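PDB 3R3H: O-methyltransferase, SAM-dependent from Legionella pneumophila subsp. pneumophila, which probably transfers a methyl group from S-adenosylmethionine to a hydroxyl group of a substrate that remains unidentified. Local coordinates for residues A[42-47]-A[139-144]; A[123-128]-A[150-155]. One frame throughout, in Å; residues are numbered along the deposited sequence.

How the contacts relate
Strand 137-143 links the two contacts: one face takes part in contact 1, and the other packs against helix 149-159, one half of contact 2. In contact 1, F141 and D143 face the loop that leads into helix 46-59; I140 and I142 point instead toward helix 149-159. The contact centres lie about 17 Å apart, yet they join directly: CB of A144 lies 3.4 Å from CE2 of Y152, and CD1 of I142 lies 4.1 Å from the backbone O of Y152. Contact 1 sits at the C-terminal end of the strand, where relatives of the catechol O-methyltransferase type place their active site; contact 2 is hydrophobic helix packing on the other side of the sheet.

Contact 1: residues A[42-47]-A[139-144]; sequences MQVAPE and FIFIDA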
# COMPACT_ATOMS: atom_id res chain seq x y z
N MET A 42 -10.19 15.17 -9.72
CA MET A 42 -10.81 14.32 -8.70
C MET A 42 -10.49 12.86 -9.00
O MET A 42 -10.81 11.95 -8.22
CB MET A 42 -12.33 14.49 -8.66
CG MET A 42 -12.92 15.51 -9.63
SD MET A 42 -13.42 17.06 -8.83
CE MET A 42 -15.12 16.72 -8.39
N GLN A 43 -9.83 12.64 -10.13
CA GLN A 43 -9.49 11.30 -10.58
C GLN A 43 -8.25 10.71 -9.92
O GLN A 43 -7.23 11.38 -9.77
CB GLN A 43 -9.35 11.30 -12.10
CG GLN A 43 -10.49 10.62 -12.83
CD GLN A 43 -11.84 10.75 -12.12
OE1 GLN A 43 -12.30 11.86 -11.81
NE2 GLN A 43 -12.49 9.61 -11.89
N VAL A 44 -8.37 9.45 -9.52
CA VAL A 44 -7.29 8.74 -8.88
C VAL A 44 -6.08 8.81 -9.83
O VAL A 44 -6.25 8.93 -11.05
CB VAL A 44 -7.74 7.25 -8.55
CG1 VAL A 44 -7.55 6.34 -9.75
CG2 VAL A 44 -6.99 6.73 -7.35
N ALA A 45 -4.87 8.79 -9.29
CA ALA A 45 -3.67 8.87 -10.12
C ALA A 45 -3.36 7.50 -10.69
O ALA A 45 -3.69 6.48 -10.09
CB ALA A 45 -2.50 9.36 -9.31
N PRO A 46 -2.72 7.47 -11.87
CA PRO A 46 -2.34 6.24 -12.57
C PRO A 46 -1.81 5.12 -11.69
O PRO A 46 -2.24 3.97 -11.83
CB PRO A 46 -1.29 6.73 -13.57
CG PRO A 46 -1.81 8.08 -13.93
CD PRO A 46 -2.23 8.66 -12.60
N GLU A 47 -0.86 5.44 -10.81
CA GLU A 47 -0.26 4.44 -9.92
C GLU A 47 -1.11 4.17 -8.69
O GLU A 47 -0.95 3.13 -8.02
CB GLU A 47 1.15 4.87 -9.51
CG GLU A 47 1.50 6.29 -9.86
CD GLU A 47 0.70 7.28 -9.06
OE1 GLU A 47 0.70 8.48 -9.41
OE2 GLU A 47 0.07 6.86 -8.09
N PHE A 139 -13.73 -5.26 -1.58
CA PHE A 139 -12.94 -4.04 -1.64
C PHE A 139 -13.87 -2.85 -1.90
O PHE A 139 -14.66 -2.85 -2.83
CB PHE A 139 -11.87 -4.13 -2.73
CG PHE A 139 -11.06 -2.86 -2.88
CD1 PHE A 139 -10.22 -2.43 -1.87
CD2 PHE A 139 -11.21 -2.07 -4.01
CE1 PHE A 139 -9.53 -1.21 -1.98
CE2 PHE A 139 -10.52 -0.85 -4.14
CZ PHE A 139 -9.68 -0.42 -3.11
N ILE A 140 -13.77 -1.84 -1.04
CA ILE A 140 -14.57 -0.64 -1.15
C ILE A 140 -13.62 0.56 -1.20
O ILE A 140 -12.67 0.63 -0.42
CB ILE A 140 -15.53 -0.52 0.04
CG1 ILE A 140 -16.44 -1.76 0.08
CG2 ILE A 140 -16.36 0.76 -0.06
CD1 ILE A 140 -17.40 -1.79 1.24
N PHE A 141 -13.85 1.47 -2.14
CA PHE A 141 -13.03 2.66 -2.29
C PHE A 141 -13.94 3.88 -2.13
O PHE A 141 -14.99 3.95 -2.75
CB PHE A 141 -12.36 2.66 -3.67
CG PHE A 141 -11.66 3.95 -4.00
CD1 PHE A 141 -10.71 4.49 -3.14
CD2 PHE A 141 -11.95 4.61 -5.19
CE1 PHE A 141 -10.06 5.69 -3.46
CE2 PHE A 141 -11.30 5.81 -5.52
CZ PHE A 141 -10.35 6.35 -4.65
N ILE A 142 -13.52 4.84 -1.30
CA ILE A 142 -14.34 6.04 -1.05
C ILE A 142 -13.68 7.36 -1.45
O ILE A 142 -12.63 7.73 -0.92
CB ILE A 142 -14.74 6.11 0.44
CG1 ILE A 142 -15.35 4.77 0.86
CG2 ILE A 142 -15.72 7.24 0.65
CD1 ILE A 142 -15.64 4.64 2.35
N ASP A 143 -14.31 8.06 -2.39
CA ASP A 143 -13.79 9.34 -2.87
C ASP A 143 -14.99 10.25 -3.20
O ASP A 143 -14.89 11.12 -4.07
CB ASP A 143 -12.92 9.12 -4.12
CG ASP A 143 -12.09 10.34 -4.48
OD1 ASP A 143 -12.27 11.39 -3.81
OD2 ASP A 143 -11.25 10.26 -5.43
N ALA A 144 -16.10 10.03 -2.48
CA ALA A 144 -17.32 10.81 -2.69
C ALA A 144 -17.26 12.14 -1.95
O ALA A 144 -16.20 12.52 -1.45
CB ALA A 144 -18.52 10.01 -2.23
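The backbones of M42 and D143 come nearest here, with their CA atoms 8.2 Å apart, and the segments then diverge: from Q43 to A45 the chain is an extended loop leading into the helix that starts at P46, with A45 as its N-cap residue, while 139-143 is a central strand. No hydrogen bond links them, and just 105 Å² of surface is buried between them.

Two small touches make the contact. V44 points its side chain at the strand, and its CG2 meets CZ, the outermost carbon of the F141 ring, at 4.3 Å, in an oblique approach. F141 reaches this far because its CG stands anti to the backbone N (chi1 171°), which throws the ring out from the strand toward the loop. Two residues on, D143 projects from the same side of the strand, and its OD2 comes to 3.3 Å from the backbone O of M42. Both atoms are acceptors, so this is proximity without a bond; the end of the M42 side chain leads away from the strand, and the side chain touches T69. The other carboxylate oxygen of D143, OD1, has a firm partner in a salt bridge to K146, whereas OD2 also lies near OD1 of D169. Carboxylates brought together at this strand end, with N170 alongside, are consistent with the divalent-metal site of catechol O-methyltransferase and its relatives.

In the fold, strand 137-143 lies between strands 63-68 and 164-169, bonded through its backbone to L65 on one flank and to L165 and A167 on the other. Helix 46-59 covers the face from which F141 projects: M52 touches both V44 and F141, and I56 packs on F139.

Contact 2: residues A[123-128]-A[150-155]; sequences DTLHSL and LNYYEL
L125 and H126, neighbours on helix 121-132, share the same first-torsion setting, CG beside the backbone N and anti to the carbonyl carbon (chi1 -56° in L125). It carries CD1 of L125 to 4.0 Å from CD2 of L155 on helix 149-159, and brings the H126 ring to the same leucine. Y152 takes this setting too, which brings its ring to L125.

L155 occupies the middle of the contact. Its CD2 methyl lies 4.0 Å from CB of L125 and also makes an off-centre CH-pi contact with the imidazole of H126, 4.2 Å from the ring centroid and 29° off its normal. CD1 of L155 joins in at 4.0 Å from NE2 of H126, so both methyls bear on the same side of the imidazole, which closes the outer part of the interface. Deeper in, CD1 of L125 approaches CD1 of Y152 at 3.9 Å, obliquely to the phenol ring, the two side chains crossing at about a right angle. No hydrogen bond spans the helices; the Y152 hydroxyl is bonded to D145, while ND1 of H126 makes a weak bond back to the O of L122 in its own helix.

The axes of the two short helical segments run nearly parallel, 17° apart and 11.0 Å at closest approach, a spacing bridged by leucine and aromatic side chains. These are neighbouring helices on one face of a Rossmann-like sheet, the chain passing from helix 121-132 through strand 137-143 into helix 149-159. Beneath them L125 packs on L65 and L67 of strand 63-68, Y152 also touches L67, and helix 185-198 flanks helix 149-159 by way of L150 and Y153.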
# COMPACT_ATOMS: atom_id res chain seq x y z
N ASP A 123 -27.87 7.36 -1.10
CA ASP A 123 -29.02 6.56 -1.54
C ASP A 123 -28.61 5.27 -2.20
O ASP A 123 -29.18 4.21 -1.93
CB ASP A 123 -29.89 7.34 -2.52
CG ASP A 123 -30.41 8.63 -1.95
OD1 ASP A 123 -29.63 9.61 -1.92
OD2 ASP A 123 -31.59 8.66 -1.52
N THR A 124 -27.62 5.36 -3.08
CA THR A 124 -27.14 4.19 -3.78
C THR A 124 -26.62 3.13 -2.81
O THR A 124 -26.79 1.93 -3.04
CB THR A 124 -26.01 4.58 -4.76
OG1 THR A 124 -26.50 5.52 -5.72
CG2 THR A 124 -25.50 3.34 -5.49
N LEU A 125 -25.99 3.57 -1.72
CA LEU A 125 -25.45 2.64 -0.73
C LEU A 125 -26.52 1.99 0.16
O LEU A 125 -26.40 0.82 0.53
CB LEU A 125 -24.40 3.32 0.16
CG LEU A 125 -23.19 3.99 -0.50
CD1 LEU A 125 -22.13 4.23 0.56
CD2 LEU A 125 -22.62 3.12 -1.62
N HIS A 126 -27.57 2.73 0.51
CA HIS A 126 -28.63 2.12 1.31
C HIS A 126 -29.35 1.12 0.42
O HIS A 126 -29.73 0.04 0.85
CB HIS A 126 -29.61 3.15 1.83
CG HIS A 126 -29.03 4.06 2.87
ND1 HIS A 126 -28.64 5.35 2.59
CD2 HIS A 126 -28.69 3.82 4.16
CE1 HIS A 126 -28.08 5.87 3.67
NE2 HIS A 126 -28.09 4.97 4.63
N SER A 127 -29.53 1.51 -0.83
CA SER A 127 -30.19 0.64 -1.79
C SER A 127 -29.41 -0.67 -1.93
O SER A 127 -30.00 -1.75 -2.02
CB SER A 127 -30.26 1.34 -3.14
OG SER A 127 -30.22 0.38 -4.18
N LEU A 128 -28.09 -0.55 -1.97
CA LEU A 128 -27.21 -1.71 -2.09
C LEU A 128 -27.32 -2.60 -0.86
O LEU A 128 -27.21 -3.82 -0.95
CB LEU A 128 -25.77 -1.27 -2.26
CG LEU A 128 -25.37 -0.73 -3.63
CD1 LEU A 128 -23.95 -0.20 -3.55
CD2 LEU A 128 -25.46 -1.83 -4.65
N LEU A 150 -18.50 10.50 7.09
CA LEU A 150 -18.77 9.76 8.32
C LEU A 150 -19.83 8.69 8.04
O LEU A 150 -19.76 7.55 8.53
CB LEU A 150 -19.25 10.70 9.42
CG LEU A 150 -18.36 10.77 10.67
CD1 LEU A 150 -18.25 9.39 11.33
CD2 LEU A 150 -16.97 11.29 10.28
N ASN A 151 -20.82 9.08 7.25
CA ASN A 151 -21.88 8.17 6.88
C ASN A 151 -21.33 7.08 5.99
O ASN A 151 -21.68 5.90 6.15
CB ASN A 151 -22.96 8.96 6.16
CG ASN A 151 -23.58 10.01 7.04
OD1 ASN A 151 -24.33 9.68 7.96
ND2 ASN A 151 -23.26 11.27 6.78
N TYR A 152 -20.47 7.47 5.06
CA TYR A 152 -19.87 6.53 4.12
C TYR A 152 -19.01 5.50 4.84
O TYR A 152 -19.07 4.31 4.53
CB TYR A 152 -19.05 7.29 3.06
CG TYR A 152 -19.88 8.17 2.14
CD1 TYR A 152 -21.21 7.84 1.82
CD2 TYR A 152 -19.35 9.35 1.60
CE1 TYR A 152 -21.99 8.67 1.01
CE2 TYR A 152 -20.12 10.18 0.78
CZ TYR A 152 -21.43 9.83 0.50
OH TYR A 152 -22.20 10.68 -0.26
N TYR A 153 -18.23 5.95 5.82
CA TYR A 153 -17.36 5.06 6.59
C TYR A 153 -18.17 3.99 7.29
O TYR A 153 -17.87 2.80 7.21
CB TYR A 153 -16.56 5.86 7.62
CG TYR A 153 -15.67 5.02 8.51
CD1 TYR A 153 -14.72 4.16 7.96
CD2 TYR A 153 -15.73 5.13 9.90
CE1 TYR A 153 -13.84 3.43 8.77
CE2 TYR A 153 -14.86 4.41 10.72
CZ TYR A 153 -13.92 3.57 10.15
OH TYR A 153 -13.03 2.89 10.95
N GLU A 154 -19.21 4.43 7.99
CA GLU A 154 -20.08 3.52 8.72
C GLU A 154 -20.76 2.52 7.81
O GLU A 154 -20.79 1.32 8.10
CB GLU A 154 -21.14 4.32 9.48
CG GLU A 154 -20.55 5.13 10.62
CD GLU A 154 -19.87 4.25 11.66
OE1 GLU A 154 -20.47 3.22 12.05
OE2 GLU A 154 -18.75 4.59 12.08
N LEU A 155 -21.32 3.02 6.71
CA LEU A 155 -22.00 2.21 5.71
C LEU A 155 -21.03 1.18 5.13
O LEU A 155 -21.34 -0.01 5.04
CB LEU A 155 -22.51 3.13 4.60
CG LEU A 155 -23.99 3.25 4.23
CD1 LEU A 155 -24.89 2.77 5.36
CD2 LEU A 155 -24.28 4.71 3.88